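Local coordinates for protein L-ribulose 3-epimerase (PDB 7CJ7) that catalyses the manganese-dependent epimerization of ketoses at C3, acting most strongly on L-ribulose and also on D-ribulose, D-allulose and D-fructose, at residues 27-32 and 60-65; 76-81 and 88-93; 126-131 and 169-174. All blocks are in the same frame, centred on the assembly; numbering follows the deposited sequence.

In the fold
All three contacts lie in the outer layer of a closed eight-stranded TIM barrel. Contact 1 joins helix 22-35 to the end of helix 52-61 and is the most buried and almost wholly apolar. Contact 2 folds the loop after strand 65-72 onto helix 83-102, part buried; several of its polar groups bond within the loop or to residues outside the contact. Contact 3 packs helix 125-143 on helix 165-175 and alone adds a salt bridge across its segments, weak and toward the surface at Glu174. Contacts 2 and 3 touch, Asn127 ND2 lying 2.8 Å from Thr79 O; contact 1 lies about 18 Å from contact 2 and about 23 Å from contact 3, between nearest atoms.

Contact 1: residues 27-32 and 60-65; sequences KAIAGA and QEYNLR
Tyr62 lays its ring against Ala30 and Ile29 of helix 22-35, and Leu64 packs against Ile29 and Ala32. The aromatic part is a CH-pi contact: Ala30 CA sits over one face of the ring, 4.0 Å from its centroid and 18° off the ring normal. Ala30 CB covers the same face farther out, 3.7 Å from Tyr62 CE1 and equally near CZ. Tyr62 CG stands anti to its own carbonyl carbon (chi1 -71°), which puts it beside the backbone N, on the side of helix 22-35. Ile29 meets the ring with its CG2 branch, which approaches obliquely and lies 3.7 Å from Tyr62 CD2.

The aliphatic part is made by one methyl, Leu64 CD2. It rests 3.8 Å from Ala32 CB and 4.0 Å from Ile29 CG2, and also touches the backbone at Ile29 O (3.7 Å). Ile29 CG2 is therefore shared, touching both Tyr62 and Leu64.

Helices 22-35 and 52-61 are neighbouring outer helices of the TIM barrel. The backbone turn that brings Tyr62 and Leu64 to the first of them is a Schellman motif ending the second. Asn63, with positive phi, is its C-prime residue; Leu64 N bonds to Leu59 O and Asn63 N to Gln60 O. Leu64 also touches Leu59 and Ile40, the latter on strand 39-43, while Glu61 forms a salt bridge with Arg26.

The touching groups are almost all carbon, mainly methyls and the Tyr62 ring, so cohesion probably rests on close fit and burial rather than directed bonds.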
# COMPACT_ATOMS: atom_id res chain seq x y z
N LYS A 27 8.28 24.09 17.26
CA LYS A 27 8.27 24.24 15.78
C LYS A 27 6.92 23.77 15.26
O LYS A 27 6.29 24.51 14.47
CB LYS A 27 9.43 23.44 15.19
CG LYS A 27 9.67 23.61 13.70
CD LYS A 27 11.03 23.06 13.33
CE LYS A 27 11.40 23.25 11.88
NZ LYS A 27 10.70 22.26 11.02
N ALA A 28 6.47 22.59 15.72
CA ALA A 28 5.22 21.95 15.24
C ALA A 28 4.01 22.76 15.71
O ALA A 28 3.10 23.00 14.91
CB ALA A 28 5.17 20.52 15.72
N ILE A 29 4.00 23.18 16.98
CA ILE A 29 2.83 23.89 17.57
C ILE A 29 2.74 25.28 16.93
O ILE A 29 1.64 25.66 16.49
CB ILE A 29 2.91 23.89 19.11
CG1 ILE A 29 2.59 22.49 19.64
CG2 ILE A 29 1.99 24.95 19.71
CD1 ILE A 29 2.89 22.28 21.10
N ALA A 30 3.86 25.99 16.81
CA ALA A 30 3.91 27.31 16.15
C ALA A 30 3.46 27.16 14.69
O ALA A 30 2.68 28.01 14.21
CB ALA A 30 5.29 27.91 16.28
N GLY A 31 3.89 26.09 14.02
CA GLY A 31 3.55 25.81 12.61
C GLY A 31 2.05 25.60 12.43
O GLY A 31 1.46 26.24 11.55
N ALA A 32 1.45 24.71 13.22
CA ALA A 32 -0.00 24.42 13.17
C ALA A 32 -0.81 25.69 13.48
O ALA A 32 -1.78 25.96 12.76
CB ALA A 32 -0.33 23.30 14.12
N GLN A 60 -0.86 26.38 25.32
CA GLN A 60 -1.47 27.61 25.90
C GLN A 60 -0.90 28.84 25.18
O GLN A 60 -1.68 29.72 24.78
CB GLN A 60 -1.19 27.66 27.40
CG GLN A 60 -1.87 26.55 28.18
CD GLN A 60 -1.48 26.61 29.64
OE1 GLN A 60 -0.36 26.29 30.01
NE2 GLN A 60 -2.42 27.03 30.47
N GLU A 61 0.42 28.86 25.01
CA GLU A 61 1.18 29.97 24.38
C GLU A 61 0.62 30.26 22.98
O GLU A 61 0.46 31.44 22.65
CB GLU A 61 2.67 29.61 24.35
CG GLU A 61 3.55 30.68 23.75
CD GLU A 61 5.05 30.38 23.80
OE1 GLU A 61 5.43 29.35 24.37
OE2 GLU A 61 5.83 31.20 23.27
N TYR A 62 0.30 29.22 22.20
CA TYR A 62 -0.14 29.36 20.78
C TYR A 62 -1.65 29.14 20.64
O TYR A 62 -2.12 29.11 19.49
CB TYR A 62 0.68 28.42 19.89
CG TYR A 62 2.11 28.87 19.74
CD1 TYR A 62 2.46 29.81 18.79
CD2 TYR A 62 3.10 28.37 20.56
CE1 TYR A 62 3.77 30.25 18.66
CE2 TYR A 62 4.42 28.78 20.44
CZ TYR A 62 4.76 29.72 19.49
OH TYR A 62 6.06 30.13 19.36
N ASN A 63 -2.38 29.00 21.75
CA ASN A 63 -3.85 28.81 21.78
C ASN A 63 -4.24 27.66 20.84
O ASN A 63 -5.09 27.85 19.95
CB ASN A 63 -4.63 30.06 21.38
CG ASN A 63 -6.11 29.94 21.65
OD1 ASN A 63 -6.94 30.45 20.90
ND2 ASN A 63 -6.46 29.24 22.72
N LEU A 64 -3.61 26.51 21.03
CA LEU A 64 -3.85 25.33 20.19
C LEU A 64 -4.35 24.18 21.07
O LEU A 64 -3.91 24.09 22.21
CB LEU A 64 -2.53 24.98 19.50
CG LEU A 64 -2.64 24.12 18.26
CD1 LEU A 64 -3.42 24.83 17.17
CD2 LEU A 64 -1.25 23.73 17.77
N ARG A 65 -5.22 23.33 20.54
CA ARG A 65 -5.64 22.09 21.23
C ARG A 65 -4.75 20.94 20.73
O ARG A 65 -3.98 21.14 19.75
CB ARG A 65 -7.14 21.85 21.01
CG ARG A 65 -8.02 22.94 21.60
CD ARG A 65 -9.49 22.59 21.65
NE ARG A 65 -10.14 22.41 20.36
CZ ARG A 65 -10.54 23.41 19.55
NH1 ARG A 65 -10.31 24.67 19.88
NH2 ARG A 65 -11.15 23.15 18.40

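Contact 2: residues 76-81 and 88-93; sequences TDVTST and KGDELL
Thr76 and Leu92 cross at about a right angle, methyl against methyl, with Thr76 CG2 3.8 Å from Leu92 CD1. Thr76 CG2 lies anti to the carbonyl carbon, facing the helix, where it also meets Lys88 CB. The hydroxyl, OG1, is hydrogen-bonded instead with the backbone N of Ser73.

Val78 points toward the helix and touches it with CG1, which rests 3.8 Å from Gly89 CA and 4.1 Å from Leu93 CD1. Asp90 OD1 borders the same methyl, while Asp90 OD2 forms a salt bridge with Arg137 of helix 125-143. Gly89 makes this fit possible: Thr76 O comes within 3.1 Å of Gly89 CA, and there is no room for a CB, which would clash with that oxygen and Val78 CG1.

On the far side of the loop Asp77 OD1 accepts two bonds from the same face of its carboxylate, from Thr79 OG1 (2.6 Å) and from Thr79 N (3.0 Å). The second closes an Asx turn, and Ser80 N to Asp77 O closes a type I beta turn. This is a beta-alpha loop of a TIM barrel, linking strand 65-72, which carries the sugar-binding Ser69, to helix 83-102 and folding back on that helix.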
# COMPACT_ATOMS: atom_id res chain seq x y z
N THR A 76 4.81 -4.45 21.75
CA THR A 76 3.60 -3.94 22.45
C THR A 76 2.32 -4.34 21.71
O THR A 76 1.27 -3.73 21.97
CB THR A 76 3.68 -2.41 22.60
OG1 THR A 76 3.94 -1.83 21.33
CG2 THR A 76 4.74 -1.97 23.58
N ASP A 77 2.38 -5.36 20.85
CA ASP A 77 1.25 -5.78 19.97
C ASP A 77 0.16 -6.47 20.79
O ASP A 77 0.36 -7.63 21.17
CB ASP A 77 1.77 -6.70 18.88
CG ASP A 77 0.74 -7.06 17.82
OD1 ASP A 77 -0.46 -6.74 18.03
OD2 ASP A 77 1.14 -7.65 16.79
N VAL A 78 -0.98 -5.81 21.00
CA VAL A 78 -2.10 -6.33 21.85
C VAL A 78 -2.85 -7.47 21.16
O VAL A 78 -3.72 -8.05 21.84
CB VAL A 78 -3.07 -5.21 22.28
CG1 VAL A 78 -2.40 -4.26 23.26
CG2 VAL A 78 -3.67 -4.47 21.08
N THR A 79 -2.53 -7.81 19.91
CA THR A 79 -3.08 -9.00 19.20
C THR A 79 -2.26 -10.25 19.54
O THR A 79 -2.73 -11.37 19.27
CB THR A 79 -3.09 -8.84 17.67
OG1 THR A 79 -1.75 -8.84 17.18
CG2 THR A 79 -3.81 -7.58 17.24
N SER A 80 -1.07 -10.08 20.11
CA SER A 80 -0.11 -11.19 20.38
C SER A 80 -0.75 -12.29 21.24
O SER A 80 -1.49 -11.97 22.19
CB SER A 80 1.13 -10.68 21.03
OG SER A 80 2.07 -11.74 21.16
N THR A 81 -0.41 -13.55 20.95
CA THR A 81 -0.78 -14.72 21.80
C THR A 81 0.25 -14.87 22.93
O THR A 81 0.14 -15.82 23.70
CB THR A 81 -0.96 -15.99 20.95
OG1 THR A 81 0.26 -16.27 20.26
CG2 THR A 81 -2.09 -15.86 19.96
N LYS A 88 2.45 -5.34 27.91
CA LYS A 88 3.28 -4.16 27.52
C LYS A 88 2.45 -3.20 26.66
O LYS A 88 2.56 -1.98 26.86
CB LYS A 88 4.55 -4.59 26.77
CG LYS A 88 5.65 -5.18 27.63
CD LYS A 88 6.22 -4.19 28.61
CE LYS A 88 7.59 -4.60 29.12
NZ LYS A 88 7.97 -3.80 30.31
N GLY A 89 1.62 -3.73 25.76
CA GLY A 89 0.73 -2.90 24.93
C GLY A 89 -0.30 -2.18 25.78
O GLY A 89 -0.49 -0.96 25.58
N ASP A 90 -0.93 -2.89 26.70
CA ASP A 90 -1.94 -2.31 27.63
C ASP A 90 -1.27 -1.14 28.37
O ASP A 90 -1.91 -0.07 28.49
CB ASP A 90 -2.48 -3.34 28.64
CG ASP A 90 -3.45 -4.37 28.08
OD1 ASP A 90 -3.85 -4.25 26.90
OD2 ASP A 90 -3.80 -5.30 28.85
N GLU A 91 -0.03 -1.34 28.83
CA GLU A 91 0.74 -0.35 29.63
C GLU A 91 1.05 0.87 28.76
O GLU A 91 0.81 2.00 29.22
CB GLU A 91 1.99 -1.01 30.19
CG GLU A 91 2.92 -0.06 30.92
CD GLU A 91 4.25 -0.71 31.29
OE1 GLU A 91 5.05 -1.04 30.38
OE2 GLU A 91 4.47 -0.90 32.49
N LEU A 92 1.50 0.68 27.52
CA LEU A 92 1.76 1.80 26.58
C LEU A 92 0.45 2.57 26.36
O LEU A 92 0.46 3.81 26.39
CB LEU A 92 2.34 1.28 25.27
CG LEU A 92 2.93 2.36 24.36
CD1 LEU A 92 4.00 1.78 23.45
CD2 LEU A 92 1.85 3.02 23.54
N LEU A 93 -0.67 1.89 26.13
CA LEU A 93 -1.94 2.58 25.81
C LEU A 93 -2.44 3.37 27.03
O LEU A 93 -2.99 4.48 26.85
CB LEU A 93 -2.95 1.54 25.32
CG LEU A 93 -2.64 0.93 23.96
CD1 LEU A 93 -3.45 -0.34 23.74
CD2 LEU A 93 -2.88 1.93 22.84

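Contact 3: residues 126-131 and 169-174; sequences ENRANS and LAFLDE
Arg128 forms a salt bridge with Glu174 between two neighbouring outer helices of the TIM barrel, 125-143 and 165-175. Its two hydrogen bonds are long and weak: Arg128 NE reaches Glu174 OE2 at 3.4 Å, nearly straight, and Arg128 NH1 reaches Glu174 OE1 at 3.5 Å. Glu174 CD lies in the guanidinium plane at its edge, although the two side chains cross at about a right angle and their flat groups are turned 57° apart.

Inward of this pair, Phe171 sets CD2 over the guanidinium face, 4.1 Å above its centre, the ring steeply tilted to that plane. The Arg128 chain, extended from CG to NE, slides past the Phe171 side chain in the opposite direction; Arg128 NH1 lies 3.4 Å from Phe171 CA. An alanine in place of Arg128 would probably leave Glu174 without its charged mate across the helices and open a gap beside Phe171 CD2 and CA, where the guanidinium packs.

Phe171 CG is anti to the backbone N (chi1 -176°), which sends it toward helix 125-143; the ring packs there also on Val132 and Met135, and Leu151 of strand 148-152 touches it as well. The short segment axes approach to 10.9 Å at a crossing angle of -61°. Ser131, whose OG is hydrogen-bonded to Tyr113 O, meets the ring at its edge, with OG 3.2 Å from Phe171 CZ.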
# COMPACT_ATOMS: atom_id res chain seq x y z
N GLU A 126 -7.53 -15.89 17.36
CA GLU A 126 -7.00 -15.49 18.70
C GLU A 126 -6.44 -14.07 18.63
O GLU A 126 -6.69 -13.29 19.58
CB GLU A 126 -5.94 -16.46 19.21
CG GLU A 126 -6.49 -17.79 19.64
CD GLU A 126 -6.38 -18.89 18.60
OE1 GLU A 126 -6.02 -18.59 17.43
OE2 GLU A 126 -6.65 -20.05 18.97
N ASN A 127 -5.72 -13.75 17.55
CA ASN A 127 -5.17 -12.38 17.32
C ASN A 127 -6.34 -11.40 17.38
O ASN A 127 -6.24 -10.39 18.11
CB ASN A 127 -4.43 -12.26 15.99
CG ASN A 127 -3.12 -13.02 15.92
OD1 ASN A 127 -2.82 -13.61 14.89
ND2 ASN A 127 -2.34 -13.02 16.99
N ARG A 128 -7.42 -11.67 16.65
CA ARG A 128 -8.58 -10.74 16.57
C ARG A 128 -9.25 -10.65 17.94
O ARG A 128 -9.55 -9.52 18.38
CB ARG A 128 -9.56 -11.16 15.48
CG ARG A 128 -10.68 -10.15 15.26
CD ARG A 128 -11.89 -10.79 14.63
NE ARG A 128 -13.04 -9.91 14.54
CZ ARG A 128 -13.23 -9.03 13.57
NH1 ARG A 128 -14.32 -8.29 13.54
NH2 ARG A 128 -12.31 -8.89 12.62
N ALA A 129 -9.49 -11.78 18.61
CA ALA A 129 -10.10 -11.83 19.96
C ALA A 129 -9.27 -11.00 20.96
O ALA A 129 -9.84 -10.24 21.75
CB ALA A 129 -10.20 -13.26 20.41
N ASN A 130 -7.95 -11.17 20.94
CA ASN A 130 -7.03 -10.43 21.85
C ASN A 130 -7.15 -8.92 21.59
O ASN A 130 -7.20 -8.15 22.55
CB ASN A 130 -5.59 -10.95 21.71
CG ASN A 130 -5.44 -12.36 22.25
OD1 ASN A 130 -6.35 -12.86 22.91
ND2 ASN A 130 -4.32 -13.00 21.96
N SER A 131 -7.22 -8.51 20.33
CA SER A 131 -7.36 -7.08 19.93
C SER A 131 -8.68 -6.52 20.48
O SER A 131 -8.67 -5.46 21.12
CB SER A 131 -7.31 -6.95 18.45
OG SER A 131 -7.19 -5.59 18.09
N LEU A 169 -16.23 -1.75 11.53
CA LEU A 169 -17.55 -1.63 12.20
C LEU A 169 -17.96 -2.98 12.83
O LEU A 169 -18.49 -2.96 13.94
CB LEU A 169 -18.58 -1.11 11.20
CG LEU A 169 -18.41 0.35 10.78
CD1 LEU A 169 -19.35 0.70 9.65
CD2 LEU A 169 -18.61 1.29 11.96
N ALA A 170 -17.67 -4.11 12.18
CA ALA A 170 -17.93 -5.45 12.75
C ALA A 170 -17.05 -5.65 13.99
O ALA A 170 -17.56 -6.15 15.00
CB ALA A 170 -17.67 -6.52 11.73
N PHE A 171 -15.79 -5.22 13.94
CA PHE A 171 -14.84 -5.28 15.08
C PHE A 171 -15.41 -4.45 16.24
O PHE A 171 -15.46 -4.93 17.38
CB PHE A 171 -13.46 -4.81 14.61
CG PHE A 171 -12.36 -4.89 15.63
CD1 PHE A 171 -12.24 -3.93 16.62
CD2 PHE A 171 -11.40 -5.89 15.56
CE1 PHE A 171 -11.21 -3.99 17.54
CE2 PHE A 171 -10.36 -5.94 16.47
CZ PHE A 171 -10.25 -4.98 17.45
N LEU A 172 -15.87 -3.23 15.96
CA LEU A 172 -16.40 -2.32 17.00
C LEU A 172 -17.67 -2.92 17.61
O LEU A 172 -17.94 -2.64 18.78
CB LEU A 172 -16.64 -0.95 16.38
CG LEU A 172 -15.39 -0.11 16.20
CD1 LEU A 172 -15.69 1.12 15.38
CD2 LEU A 172 -14.83 0.29 17.55
N ASP A 173 -18.42 -3.71 16.85
CA ASP A 173 -19.65 -4.37 17.38
C ASP A 173 -19.25 -5.36 18.48
O ASP A 173 -19.99 -5.49 19.45
CB ASP A 173 -20.43 -5.10 16.29
CG ASP A 173 -21.16 -4.19 15.33
OD1 ASP A 173 -21.44 -3.04 15.71
OD2 ASP A 173 -21.46 -4.66 14.20
N GLU A 174 -18.11 -6.03 18.32
CA GLU A 174 -17.58 -7.01 19.32
C GLU A 174 -16.98 -6.23 20.50
O GLU A 174 -17.14 -6.67 21.64
CB GLU A 174 -16.59 -7.97 18.67
CG GLU A 174 -17.20 -8.82 17.55
CD GLU A 174 -16.21 -9.62 16.71
OE1 GLU A 174 -16.56 -9.99 15.56
OE2 GLU A 174 -15.09 -9.88 17.19